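Local coordinates for putative capsular polysaccharide biosynthesis protein (Streptococcus pneumoniae serotype 4, PDB 6EWR), which binds pyridoxal phosphate and probably works as an aminotransferase in the making of capsular polysaccharide, as a member of the DegT/DnrJ/EryC1 family, at residues I322-G327 with F377-T382. Residues are numbered along the deposited sequence; the frame is centred on the assembly and turned at random.
Sequences ITRVEG and FENEIT
Two neighbouring strands of the small antiparallel sheet 304-306, 321-325 and 380-383 meet here, Thr-323 forming the hydrogen-bonded pair with Ile-381. Ile-381 N gives a nearly straight bond to Thr-323 O (2.7 Å), and Ile-381 O is gripped twice, by Thr-323 N at 3.0 Å and by Thr-323 OG1 at 2.9 Å. With chi1 at 84°, OG1 sits between the backbone N and the carbonyl carbon and leans across to Ile-381 O. Where helix 371-378 gives way to strand 380-383, Asn-379 extends the pairing: its backbone O takes Val-325 N, and its amide spans two residues. Asn-379 OD1 lies at the guanidinium edge of Arg-324, in that group's plane, accepting from Arg-324 NE at 2.8 Å and NH2 at 3.1 Å from opposite faces of the amide, the guanidinium and amide planes 75° apart. Asn-379 ND2 bonds Val-325 O from above the carbonyl plane. This sheet belongs to the smaller C-terminal part of the aminotransferase fold, with helices 330-342 and 391-408 packed on the face bearing Thr-323, Val-325 and Ile-381; CG2 of Val-325 meets CD1 of Ile-381 at 4.2 Å beside Phe-401. On the other face the Glu-380 chain bends at chi2 (-81°), bringing OE2 to 3.6 Å from Ile-322 CG2, while the syn lone pair of OE2 accepts from Thr-382 OG1. His-350 meets Glu-380 OE1 with its backbone N and Thr-382 OG1 with ND1, tying the carboxylate to the loop of Tyr-351, which binds the pyridoxal phosphate and whose side chain lies about 6 Å from that of Ile-322.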
# COMPACT_ATOMS: atom_id res chain seq x y z
N ILE A 322 12.74 13.11 22.74
CA ILE A 322 13.06 11.99 23.60
C ILE A 322 13.85 12.51 24.81
O ILE A 322 14.81 13.27 24.64
CB ILE A 322 13.94 10.96 22.84
CG1 ILE A 322 13.29 10.42 21.58
CG2 ILE A 322 14.57 9.94 23.77
CD1 ILE A 322 12.66 9.05 21.60
N THR A 323 13.40 12.12 26.02
CA THR A 323 14.10 12.42 27.27
C THR A 323 14.14 11.18 28.10
O THR A 323 13.26 10.31 27.94
CB THR A 323 13.38 13.53 28.10
OG1 THR A 323 12.33 12.98 28.93
CG2 THR A 323 12.81 14.65 27.18
N ARG A 324 15.14 11.08 28.97
CA ARG A 324 15.17 10.04 30.00
C ARG A 324 15.30 10.69 31.36
O ARG A 324 16.08 11.63 31.52
CB ARG A 324 16.32 9.08 29.77
CG ARG A 324 16.25 8.38 28.42
CD ARG A 324 17.51 7.57 28.20
NE ARG A 324 17.64 6.51 29.21
CZ ARG A 324 18.77 5.89 29.55
NH1 ARG A 324 19.92 6.19 28.95
NH2 ARG A 324 18.73 4.94 30.49
N VAL A 325 14.53 10.21 32.33
CA VAL A 325 14.53 10.79 33.69
C VAL A 325 15.46 9.96 34.58
O VAL A 325 15.25 8.76 34.77
CB VAL A 325 13.10 10.87 34.27
CG1 VAL A 325 13.07 11.73 35.53
CG2 VAL A 325 12.16 11.46 33.24
N GLU A 326 16.49 10.61 35.11
CA GLU A 326 17.54 9.91 35.86
C GLU A 326 16.97 9.28 37.12
O GLU A 326 16.16 9.91 37.83
CB GLU A 326 18.68 10.87 36.23
CG GLU A 326 20.02 10.22 36.61
CD GLU A 326 21.06 11.22 37.12
OE1 GLU A 326 20.78 12.45 37.13
OE2 GLU A 326 22.17 10.80 37.52
N GLY A 327 17.37 8.04 37.39
CA GLY A 327 16.98 7.33 38.60
C GLY A 327 15.50 7.00 38.74
O GLY A 327 15.01 6.92 39.88
N PHE A 377 14.62 2.25 27.44
CA PHE A 377 13.16 2.22 27.51
C PHE A 377 12.62 2.57 28.88
O PHE A 377 11.72 3.38 29.01
CB PHE A 377 12.65 0.83 27.09
CG PHE A 377 11.24 0.51 27.56
CD1 PHE A 377 10.14 1.20 27.06
CD2 PHE A 377 11.02 -0.51 28.48
CE1 PHE A 377 8.86 0.91 27.49
CE2 PHE A 377 9.74 -0.82 28.91
CZ PHE A 377 8.65 -0.11 28.41
N GLU A 378 13.19 1.93 29.90
CA GLU A 378 12.73 2.01 31.30
C GLU A 378 12.37 3.41 31.76
O GLU A 378 11.31 3.61 32.35
CB GLU A 378 13.80 1.44 32.23
CG GLU A 378 13.33 1.15 33.65
CD GLU A 378 14.41 0.57 34.53
OE1 GLU A 378 15.59 0.94 34.40
OE2 GLU A 378 14.04 -0.24 35.42
N ASN A 379 13.25 4.37 31.49
CA ASN A 379 13.06 5.74 31.97
C ASN A 379 12.83 6.79 30.87
O ASN A 379 12.95 8.00 31.12
CB ASN A 379 14.22 6.11 32.93
CG ASN A 379 15.57 6.14 32.26
OD1 ASN A 379 15.74 5.64 31.14
ND2 ASN A 379 16.56 6.74 32.95
N GLU A 380 12.46 6.34 29.68
CA GLU A 380 12.28 7.24 28.57
C GLU A 380 10.91 7.89 28.62
O GLU A 380 9.95 7.23 28.96
CB GLU A 380 12.45 6.47 27.27
CG GLU A 380 12.65 7.36 26.06
CD GLU A 380 11.35 7.94 25.49
OE1 GLU A 380 10.33 7.22 25.44
OE2 GLU A 380 11.36 9.11 25.07
N ILE A 381 10.83 9.18 28.31
CA ILE A 381 9.55 9.87 28.11
C ILE A 381 9.71 10.88 26.97
O ILE A 381 10.64 11.69 26.97
CB ILE A 381 9.05 10.61 29.37
CG1 ILE A 381 8.66 9.62 30.48
CG2 ILE A 381 7.88 11.53 29.04
CD1 ILE A 381 8.41 10.25 31.84
N THR A 382 8.81 10.82 26.01
CA THR A 382 8.83 11.69 24.86
C THR A 382 7.78 12.77 25.06
O THR A 382 6.61 12.47 25.32
CB THR A 382 8.53 10.92 23.56
OG1 THR A 382 9.31 9.72 23.53
CG2 THR A 382 8.85 11.78 22.32